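Local coordinates for protein alkaline phosphatase PHOX (Pseudomonas fluorescens, PDB 3ZWU) that probably hydrolyses phosphate monoesters as an alkaline phosphatase, at a site that combines an oxo-bridged pair of irons with calcium ions, at residues E79-L84 with V124-G129; V62-N67 with I87-T92; L173-N178 with Y189-E194. All coordinates share one frame; numbering follows the deposited sequence.

Interaction 1: residues E79-L84 with V124-G129; sequences EKNRAL and VQRKNG
Ala83 and Val124 form an antiparallel hydrogen-bonded pair where residues 82-84 of strand 82-89 and 124-127 of strand 118-127 run at 153° to each other, the axes of these parts 5.0 Å apart. Val124 N gives to Ala83 O at 2.9 Å. Ala83 N gives back to Val124 O at 3.0 Å. The next pair, Arg82 with Gln125, is non-hydrogen-bonded. Beyond it Arg126 N reaches Asn81 O at 2.8 Å, at the corner the chain turns at Lys80 and Asn81.

The side chains of Asn81 and Arg126 cross at about a right angle. Arg126 turns its flank to the amide, and OD1 takes two bonds from one guanidinium. Arg126 NH2 meets Asn81 OD1 at 2.8 Å and Arg126 NE meets it at 3.0 Å, the NE bond lying in the carbonyl plane. CG of Arg126 is anti to its backbone N (chi1 -167°), and a bend at chi3 (62°) turns the guanidinium to the amide. Its NH1 makes a salt bridge to Asp541. Lys80 O lies over one face of the same group.

Arg82 and Gln125 lie side by side and point the same way, with Arg82 CG 3.9 Å from Gln125 CG. Both hold Glu123, and Arg82 NH1 also bridges to Glu79. On the other face, Ala83 CB touches Val124 CG2 at 3.9 Å. The strands are the two middle ones of a four-stranded antiparallel sheet, consistent with a blade of a beta-propeller, here near its outer end.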
loop_
_atom_site.group_PDB
_atom_site.type_symbol
_atom_site.label_atom_id
_atom_site.label_comp_id
_atom_site.label_asym_id
_atom_site.label_seq_id
_atom_site.Cartn_x
_atom_site.Cartn_y
_atom_site.Cartn_z
ATOM N N GLU A 79 -5.723 3.022 28.380
ATOM C CA GLU A 79 -5.004 4.305 28.312
ATOM C C GLU A 79 -5.313 5.056 27.018
ATOM O O GLU A 79 -4.712 4.766 25.981
ATOM C CB GLU A 79 -3.489 4.070 28.447
ATOM C CG GLU A 79 -3.060 3.726 29.862
ATOM C CD GLU A 79 -1.570 3.506 30.025
ATOM O OE1 GLU A 79 -1.089 2.415 29.644
ATOM O OE2 GLU A 79 -0.880 4.423 30.523
ATOM N N LYS A 80 -6.218 6.047 27.087
ATOM C CA LYS A 80 -6.609 6.839 25.921
ATOM C C LYS A 80 -5.516 7.787 25.400
ATOM O O LYS A 80 -5.614 8.223 24.255
ATOM C CB LYS A 80 -7.918 7.615 26.190
ATOM C CG LYS A 80 -7.776 8.815 27.125
ATOM C CD LYS A 80 -9.123 9.436 27.476
ATOM C CE LYS A 80 -8.947 10.706 28.266
ATOM N NZ LYS A 80 -10.243 11.370 28.551
ATOM N N ASN A 81 -4.499 8.123 26.214
ATOM C CA ASN A 81 -3.426 9.034 25.787
ATOM C C ASN A 81 -2.179 8.322 25.248
ATOM O O ASN A 81 -1.153 8.974 25.059
ATOM C CB ASN A 81 -3.073 10.001 26.917
ATOM C CG ASN A 81 -4.218 10.919 27.275
ATOM O OD1 ASN A 81 -4.909 11.447 26.397
ATOM N ND2 ASN A 81 -4.440 11.157 28.560
ATOM N N ARG A 82 -2.273 7.010 24.959
ATOM C CA ARG A 82 -1.186 6.230 24.379
ATOM C C ARG A 82 -1.723 5.459 23.185
ATOM O O ARG A 82 -2.882 5.051 23.178
ATOM C CB ARG A 82 -0.648 5.192 25.375
ATOM C CG ARG A 82 0.092 5.723 26.583
ATOM C CD ARG A 82 0.546 4.565 27.461
ATOM N NE ARG A 82 1.714 3.859 26.925
ATOM C CZ ARG A 82 2.243 2.755 27.453
ATOM N NH1 ARG A 82 1.707 2.201 28.538
ATOM N NH2 ARG A 82 3.311 2.192 26.897
ATOM N N ALA A 83 -0.857 5.189 22.214
ATOM C CA ALA A 83 -1.199 4.359 21.068
ATOM C C ALA A 83 0.072 3.872 20.401
ATOM O O ALA A 83 1.144 4.434 20.624
ATOM C CB ALA A 83 -2.043 5.142 20.070
ATOM N N LEU A 84 -0.041 2.816 19.600
ATOM C CA LEU A 84 1.075 2.322 18.809
ATOM C C LEU A 84 0.732 2.563 17.360
ATOM O O LEU A 84 -0.441 2.490 16.987
ATOM C CB LEU A 84 1.326 0.821 19.009
ATOM C CG LEU A 84 1.720 0.363 20.399
ATOM C CD1 LEU A 84 1.939 -1.128 20.418
ATOM C CD2 LEU A 84 2.985 1.051 20.869
ATOM N N VAL A 124 3.213 6.435 20.378
ATOM C CA VAL A 124 2.852 7.841 20.345
ATOM C C VAL A 124 2.054 8.133 21.614
ATOM O O VAL A 124 1.306 7.267 22.080
ATOM C CB VAL A 124 2.100 8.261 19.058
ATOM C CG1 VAL A 124 3.013 8.162 17.845
ATOM C CG2 VAL A 124 0.825 7.448 18.840
ATOM N N GLN A 125 2.265 9.317 22.207
ATOM C CA GLN A 125 1.566 9.742 23.419
ATOM C C GLN A 125 0.945 11.104 23.184
ATOM O O GLN A 125 1.564 11.948 22.540
ATOM C CB GLN A 125 2.521 9.811 24.617
ATOM C CG GLN A 125 2.568 8.525 25.425
ATOM C CD GLN A 125 3.651 8.539 26.480
ATOM O OE1 GLN A 125 4.072 9.596 26.962
ATOM N NE2 GLN A 125 4.122 7.361 26.873
ATOM N N ARG A 126 -0.251 11.325 23.735
ATOM C CA ARG A 126 -0.969 12.581 23.594
ATOM C C ARG A 126 -0.740 13.470 24.808
ATOM O O ARG A 126 -0.902 13.020 25.941
ATOM C CB ARG A 126 -2.466 12.323 23.428
ATOM C CG ARG A 126 -3.243 13.558 22.973
ATOM C CD ARG A 126 -4.665 13.209 22.600
ATOM N NE ARG A 126 -5.417 12.676 23.734
ATOM C CZ ARG A 126 -6.608 12.091 23.647
ATOM N NH1 ARG A 126 -7.207 11.952 22.467
ATOM N NH2 ARG A 126 -7.213 11.639 24.738
ATOM N N LYS A 127 -0.381 14.733 24.558
ATOM C CA LYS A 127 -0.172 15.750 25.587
ATOM C C LYS A 127 -0.799 17.038 25.069
ATOM O O LYS A 127 -0.432 17.480 23.983
ATOM C CB LYS A 127 1.328 15.947 25.852
ATOM C CG LYS A 127 1.977 14.736 26.515
ATOM C CD LYS A 127 3.435 14.977 26.905
ATOM C CE LYS A 127 4.343 15.146 25.710
ATOM N NZ LYS A 127 5.773 14.958 26.070
ATOM N N ASN A 128 -1.790 17.592 25.798
ATOM C CA ASN A 128 -2.515 18.811 25.410
ATOM C C ASN A 128 -3.186 18.666 24.027
ATOM O O ASN A 128 -3.139 19.587 23.209
ATOM C CB ASN A 128 -1.591 20.040 25.459
ATOM C CG ASN A 128 -0.878 20.211 26.782
ATOM O OD1 ASN A 128 -1.454 20.698 27.760
ATOM N ND2 ASN A 128 0.388 19.814 26.851
ATOM N N GLY A 129 -3.773 17.487 23.755
ATOM C CA GLY A 129 -4.443 17.198 22.486
ATOM C C GLY A 129 -3.505 16.892 21.301
ATOM O O GLY A 129 -4.007 16.570 20.225
#

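Interaction 2: residues V62-N67 with I87-T92; sequences VQFGDN and INNEYT. With FEO (mu-oxo-diiron), chain I; VO4 (vanadate ion), chain C.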
loop_
_atom_site.group_PDB
_atom_site.type_symbol
_atom_site.label_atom_id
_atom_site.label_comp_id
_atom_site.label_asym_id
_atom_site.label_seq_id
_atom_site.Cartn_x
_atom_site.Cartn_y
_atom_site.Cartn_z
ATOM N N VAL A 62 18.121 0.785 13.390
ATOM C CA VAL A 62 17.512 1.248 14.641
ATOM C C VAL A 62 16.933 2.665 14.491
ATOM O O VAL A 62 16.667 3.339 15.489
ATOM C CB VAL A 62 18.483 1.141 15.842
ATOM C CG1 VAL A 62 18.837 -0.314 16.117
ATOM C CG2 VAL A 62 19.746 1.975 15.644
ATOM N N GLN A 63 16.715 3.102 13.244
ATOM C CA GLN A 63 16.146 4.406 12.946
ATOM C C GLN A 63 14.899 4.210 12.126
ATOM O O GLN A 63 14.795 3.235 11.380
ATOM C CB GLN A 63 17.131 5.248 12.138
ATOM C CG GLN A 63 18.301 5.780 12.957
ATOM C CD GLN A 63 19.456 6.247 12.101
ATOM O OE1 GLN A 63 19.612 5.861 10.938
ATOM N NE2 GLN A 63 20.320 7.069 12.674
ATOM N N PHE A 64 13.988 5.178 12.199
ATOM C CA PHE A 64 12.763 5.166 11.407
ATOM C C PHE A 64 13.160 4.986 9.944
ATOM O O PHE A 64 14.092 5.644 9.469
ATOM C CB PHE A 64 11.992 6.476 11.610
ATOM C CG PHE A 64 10.588 6.450 11.064
ATOM C CD1 PHE A 64 9.587 5.747 11.717
ATOM C CD2 PHE A 64 10.253 7.184 9.942
ATOM C CE1 PHE A 64 8.282 5.750 11.228
ATOM C CE2 PHE A 64 8.953 7.181 9.452
ATOM C CZ PHE A 64 7.975 6.469 10.098
ATOM N N GLY A 65 12.505 4.057 9.248
ATOM C CA GLY A 65 12.868 3.733 7.877
ATOM C C GLY A 65 12.531 4.840 6.899
ATOM O O GLY A 65 12.006 5.887 7.281
ATOM N N ASP A 66 12.887 4.619 5.639
ATOM C CA ASP A 66 12.696 5.607 4.585
ATOM C C ASP A 66 11.345 5.432 3.893
ATOM O O ASP A 66 10.643 4.449 4.126
ATOM C CB ASP A 66 13.850 5.494 3.575
ATOM C CG ASP A 66 14.191 6.759 2.809
ATOM O OD1 ASP A 66 13.435 7.755 2.930
ATOM O OD2 ASP A 66 15.200 6.749 2.071
ATOM N N ASN A 67 10.957 6.437 3.102
ATOM C CA ASN A 67 9.738 6.437 2.301
ATOM C C ASN A 67 8.563 5.769 2.977
ATOM O O ASN A 67 7.991 4.798 2.461
ATOM C CB ASN A 67 10.027 5.864 0.924
ATOM C CG ASN A 67 10.907 6.763 0.096
ATOM O OD1 ASN A 67 11.108 7.939 0.406
ATOM N ND2 ASN A 67 11.463 6.229 -0.968
ATOM N N ILE A 87 4.120 1.490 10.826
ATOM C CA ILE A 87 4.276 2.287 9.615
ATOM C C ILE A 87 5.211 1.604 8.649
ATOM O O ILE A 87 6.352 1.314 9.003
ATOM C CB ILE A 87 4.808 3.701 9.983
ATOM C CG1 ILE A 87 3.870 4.439 10.968
ATOM C CG2 ILE A 87 5.037 4.548 8.713
ATOM C CD1 ILE A 87 4.573 5.458 11.852
ATOM N N ASN A 88 4.748 1.389 7.417
ATOM C CA ASN A 88 5.568 0.760 6.397
ATOM C C ASN A 88 6.632 1.699 5.893
ATOM O O ASN A 88 6.416 2.907 5.826
ATOM C CB ASN A 88 4.733 0.335 5.202
ATOM C CG ASN A 88 3.783 -0.777 5.502
ATOM O OD1 ASN A 88 3.827 -1.404 6.558
ATOM N ND2 ASN A 88 2.924 -1.078 4.555
ATOM N N ASN A 89 7.746 1.123 5.462
ATOM C CA ASN A 89 8.866 1.831 4.859
ATOM C C ASN A 89 9.103 1.104 3.550
ATOM O O ASN A 89 9.591 -0.023 3.544
ATOM C CB ASN A 89 10.064 1.767 5.773
ATOM C CG ASN A 89 9.819 2.465 7.080
ATOM O OD1 ASN A 89 9.882 1.851 8.151
ATOM N ND2 ASN A 89 9.591 3.771 7.034
ATOM N N GLU A 90 8.677 1.712 2.445
ATOM C CA GLU A 90 8.642 1.033 1.160
ATOM C C GLU A 90 9.948 0.879 0.427
ATOM O O GLU A 90 10.239 -0.202 -0.070
ATOM C CB GLU A 90 7.607 1.703 0.262
ATOM C CG GLU A 90 7.260 0.855 -0.948
ATOM C CD GLU A 90 6.277 1.496 -1.895
ATOM O OE1 GLU A 90 6.432 2.703 -2.193
ATOM O OE2 GLU A 90 5.373 0.776 -2.372
ATOM N N TYR A 91 10.682 1.954 0.256
ATOM C CA TYR A 91 11.921 1.906 -0.501
ATOM C C TYR A 91 12.825 3.034 -0.069
ATOM O O TYR A 91 12.553 3.644 0.958
ATOM C CB TYR A 91 11.648 1.858 -2.024
ATOM C CG TYR A 91 11.048 3.099 -2.648
ATOM C CD1 TYR A 91 9.710 3.414 -2.461
ATOM C CD2 TYR A 91 11.791 3.905 -3.503
ATOM C CE1 TYR A 91 9.136 4.528 -3.068
ATOM C CE2 TYR A 91 11.224 5.011 -4.131
ATOM C CZ TYR A 91 9.892 5.316 -3.916
ATOM O OH TYR A 91 9.289 6.383 -4.541
ATOM N N THR A 92 13.919 3.282 -0.782
ATOM C CA THR A 92 14.830 4.351 -0.397
ATOM C C THR A 92 15.245 5.150 -1.612
ATOM O O THR A 92 15.086 4.708 -2.747
ATOM C CB THR A 92 16.011 3.803 0.405
ATOM O OG1 THR A 92 16.775 4.910 0.890
ATOM C CG2 THR A 92 16.900 2.857 -0.405
HETATM FE FE1 FEO I . 3.667 1.064 -3.381
HETATM FE FE2 FEO I . 1.211 0.628 -5.867
HETATM O O FEO I . 2.105 1.596 -4.476
HETATM V V VO4 C . 3.551 2.754 -5.913
HETATM O O1 VO4 C . 4.633 3.684 -6.926
HETATM O O2 VO4 C . 2.584 4.094 -5.296
HETATM O O3 VO4 C . 4.742 1.996 -4.913
HETATM O O4 VO4 C . 2.709 1.779 -7.076
HETATM O O HOH W 1 3.335 3.079 -2.516
#
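Asn67, in the loop that leads into strand 68-76, packs against Tyr91, just past the end of strand 82-89. The two strands are neighbours in a four-stranded sheet consistent with a beta-propeller blade. Asn67 can be followed outward. Its CB rests 3.4 Å from Tyr91 O. CG stays over the same carbonyl. CG is anti to the carbonyl carbon of Asn67 (chi1 -69°), which carries ND2 over the centre of the Tyr91 ring, 3.4 Å from Tyr91 CE2. The amide is tilted 62° from the ring. OD1 is taken up by Ser571 and Asn93.

The backbone of Asn67 is used too. Glu90 N gives to Asn67 O at 3.2 Å, a straight bond that comes from above the carbonyl plane. Asp66, one residue earlier, binds through its side chain: OD2 receives Thr92 OG1 at 2.7 Å on its anti lone pair. Asn89 lies against Gly65, where a side chain would run into its amide. Asn89 ND2 donates to Asp66 O, and its OD1 pairs with Ser120. ND2 also lies above one face of the Phe64 ring, displaced toward its rim, while Ile87 CD1 touches the edge of that ring.

The loop thus holds the backbone of Glu90, a ligand of the diiron-oxo group. Glu90 OE2 binds iron FE1 at 2.0 Å and lies 2.9 Å from vanadate O3.

Interaction 3: residues L173-N178 with Y189-E194; sequences LGTFQN and YLTCEE. With FEO (mu-oxo-diiron), chain I; VO4 (vanadate ion), chain C.
Thr175 OG1 donates to Glu193 OE2 at 2.7 Å and uses the anti lone pair of that oxygen. The hydroxyl is anti to the backbone N of Thr175 (chi1 -178°), which points it at the carboxylate. Glu193 OE2 also makes a salt bridge to Lys263, and OE1 takes the backbone amides of Gly247 and Trp248. Several donors therefore hold this buried carboxylate, and its negative charge is probably well compensated. With an alanine in place of Glu193, Thr175 OG1 would probably lose its acceptor and Lys263 its opposite charge.

The other strong bond is between backbones. Glu194 N gives to Gln177 O at 3.0 Å and is nearly straight at 177°. It holds the end of strand 189-193 where the Glu194 side chain sets out for the metals. Glu194 is an iron ligand through both oxygens: OE1 binds FE1 at 2.0 Å, and OE2 binds FE2 at 2.1 Å. Its carboxylate spans the two irons next to the vanadate. Glu90 and Cys179 also bind FE1, and Glu273, Asp292 and Glu387 bind FE2.

Strands 178-183 and 189-193 are antiparallel neighbours in a mixed sheet and form a beta hairpin. At its open end Asn178 and Glu193 are a non-hydrogen-bonded pair. Asn178 CA makes a CA-H...O contact to Cys192 O at 3.4 Å.

Further out, Thr191 OG1 lies 3.5 Å from Asn178 CB and is hydrogen-bonded to Asn88 OD1. Phe176 O rests 3.7 Å from Glu193 CG, and the side chains of Thr175, Thr191 and Glu193 all touch Val250.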
loop_
_atom_site.group_PDB
_atom_site.type_symbol
_atom_site.label_atom_id
_atom_site.label_comp_id
_atom_site.label_asym_id
_atom_site.label_seq_id
_atom_site.Cartn_x
_atom_site.Cartn_y
_atom_site.Cartn_z
ATOM N N LEU A 173 14.461 -14.197 5.505
ATOM C CA LEU A 173 15.068 -12.965 5.962
ATOM C C LEU A 173 14.357 -11.805 5.303
ATOM O O LEU A 173 14.337 -11.692 4.075
ATOM C CB LEU A 173 16.557 -12.875 5.622
ATOM C CG LEU A 173 17.521 -13.713 6.443
ATOM C CD1 LEU A 173 18.926 -13.482 5.958
ATOM C CD2 LEU A 173 17.454 -13.369 7.930
ATOM N N GLY A 174 13.747 -10.978 6.127
ATOM C CA GLY A 174 13.165 -9.721 5.756
ATOM C C GLY A 174 11.826 -9.646 5.088
ATOM O O GLY A 174 11.282 -10.609 4.549
ATOM N N THR A 175 11.300 -8.433 5.159
ATOM C CA THR A 175 10.142 -7.958 4.444
ATOM C C THR A 175 10.618 -6.605 3.921
ATOM O O THR A 175 11.237 -5.842 4.666
ATOM C CB THR A 175 8.877 -7.923 5.296
ATOM O OG1 THR A 175 7.796 -7.485 4.464
ATOM C CG2 THR A 175 8.986 -7.015 6.508
ATOM N N PHE A 176 10.472 -6.373 2.626
ATOM C CA PHE A 176 10.929 -5.135 2.008
ATOM C C PHE A 176 9.945 -4.742 0.918
ATOM O O PHE A 176 9.022 -5.512 0.636
ATOM C CB PHE A 176 12.373 -5.276 1.504
ATOM C CG PHE A 176 12.638 -6.487 0.654
ATOM C CD1 PHE A 176 12.284 -6.503 -0.685
ATOM C CD2 PHE A 176 13.257 -7.608 1.188
ATOM C CE1 PHE A 176 12.518 -7.629 -1.468
ATOM C CE2 PHE A 176 13.494 -8.732 0.400
ATOM C CZ PHE A 176 13.104 -8.742 -0.916
ATOM N N GLN A 177 10.066 -3.521 0.371
ATOM C CA GLN A 177 9.114 -3.005 -0.621
ATOM C C GLN A 177 7.706 -3.007 -0.007
ATOM O O GLN A 177 6.711 -3.283 -0.679
ATOM C CB GLN A 177 9.221 -3.763 -1.951
ATOM C CG GLN A 177 10.511 -3.442 -2.707
ATOM C CD GLN A 177 10.591 -2.057 -3.322
ATOM O OE1 GLN A 177 9.573 -1.404 -3.558
ATOM N NE2 GLN A 177 11.757 -1.581 -3.652
ATOM N N ASN A 178 7.642 -2.647 1.287
ATOM C CA ASN A 178 6.411 -2.634 2.068
ATOM C C ASN A 178 5.585 -1.451 1.661
ATOM O O ASN A 178 5.935 -0.312 1.951
ATOM C CB ASN A 178 6.700 -2.589 3.551
ATOM C CG ASN A 178 7.457 -3.804 3.975
ATOM O OD1 ASN A 178 8.647 -3.909 3.693
ATOM N ND2 ASN A 178 6.766 -4.809 4.480
ATOM N N TYR A 189 -1.244 -6.268 12.707
ATOM C CA TYR A 189 -0.976 -5.411 11.569
ATOM C C TYR A 189 -0.598 -6.255 10.376
ATOM O O TYR A 189 0.178 -7.193 10.521
ATOM C CB TYR A 189 0.196 -4.497 11.923
ATOM C CG TYR A 189 0.557 -3.499 10.849
ATOM C CD1 TYR A 189 -0.331 -2.499 10.475
ATOM C CD2 TYR A 189 1.801 -3.528 10.232
ATOM C CE1 TYR A 189 0.014 -1.541 9.525
ATOM C CE2 TYR A 189 2.156 -2.580 9.276
ATOM C CZ TYR A 189 1.258 -1.586 8.926
ATOM O OH TYR A 189 1.584 -0.648 7.973
ATOM N N LEU A 190 -1.119 -5.908 9.194
ATOM C CA LEU A 190 -0.753 -6.579 7.961
ATOM C C LEU A 190 0.061 -5.604 7.126
ATOM O O LEU A 190 -0.368 -4.466 6.949
ATOM C CB LEU A 190 -1.980 -7.037 7.171
ATOM C CG LEU A 190 -2.927 -7.983 7.895
ATOM C CD1 LEU A 190 -4.081 -8.385 6.996
ATOM C CD2 LEU A 190 -2.201 -9.232 8.383
ATOM N N THR A 191 1.246 -6.026 6.659
ATOM C CA THR A 191 2.093 -5.230 5.774
ATOM C C THR A 191 2.184 -5.991 4.466
ATOM O O THR A 191 2.230 -7.226 4.458
ATOM C CB THR A 191 3.433 -4.856 6.403
ATOM O OG1 THR A 191 4.087 -3.945 5.527
ATOM C CG2 THR A 191 4.338 -6.033 6.657
ATOM N N CYS A 192 2.193 -5.251 3.362
ATOM C CA CYS A 192 2.106 -5.806 2.028
ATOM C C CYS A 192 3.354 -5.593 1.218
ATOM O O CYS A 192 3.751 -4.451 1.019
ATOM C CB CYS A 192 0.905 -5.181 1.343
ATOM S SG CYS A 192 -0.674 -5.663 2.076
ATOM N N GLU A 193 3.933 -6.680 0.689
ATOM C CA GLU A 193 5.125 -6.619 -0.153
ATOM C C GLU A 193 4.674 -6.414 -1.586
ATOM O O GLU A 193 3.988 -7.277 -2.139
ATOM C CB GLU A 193 5.931 -7.907 -0.023
ATOM C CG GLU A 193 6.474 -8.085 1.380
ATOM C CD GLU A 193 7.009 -9.459 1.715
ATOM O OE1 GLU A 193 6.825 -10.401 0.911
ATOM O OE2 GLU A 193 7.627 -9.591 2.794
ATOM N N GLU A 194 5.022 -5.262 -2.176
ATOM C CA GLU A 194 4.569 -4.897 -3.511
ATOM C C GLU A 194 5.625 -5.118 -4.577
ATOM O O GLU A 194 5.683 -6.215 -5.121
ATOM C CB GLU A 194 4.039 -3.461 -3.505
ATOM C CG GLU A 194 3.428 -3.007 -4.820
ATOM C CD GLU A 194 3.222 -1.512 -4.907
ATOM O OE1 GLU A 194 3.974 -0.764 -4.244
ATOM O OE2 GLU A 194 2.352 -1.084 -5.695
HETATM FE FE1 FEO I . 3.667 1.064 -3.381
HETATM FE FE2 FEO I . 1.211 0.628 -5.867
HETATM O O FEO I . 2.105 1.596 -4.476
HETATM V V VO4 C . 3.551 2.754 -5.913
HETATM O O1 VO4 C . 4.633 3.684 -6.926
HETATM O O2 VO4 C . 2.584 4.094 -5.296
HETATM O O3 VO4 C . 4.742 1.996 -4.913
HETATM O O4 VO4 C . 2.709 1.779 -7.076
HETATM O O HOH W 1 3.335 3.079 -2.516
#

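From the N terminus, the loop 62-67 comes first. Interaction 2 ties it to 87-92 and closes a loop that holds strand 68-76 and most of strand 82-89. Interaction 1 opens inside that loop, at 79-84, and closes beyond it at 124-129, so the two cross. Both use strand 82-89, but their centres are 23 Å apart: interaction 1 is near the outside, interaction 2 near the metals. Interaction 3 follows in series and closes a short hairpin in another sheet. It touches interaction 2, where Asn88 joins the two contacts through Thr191 and Tyr189. Both bring a glutamate to the diiron-oxo group.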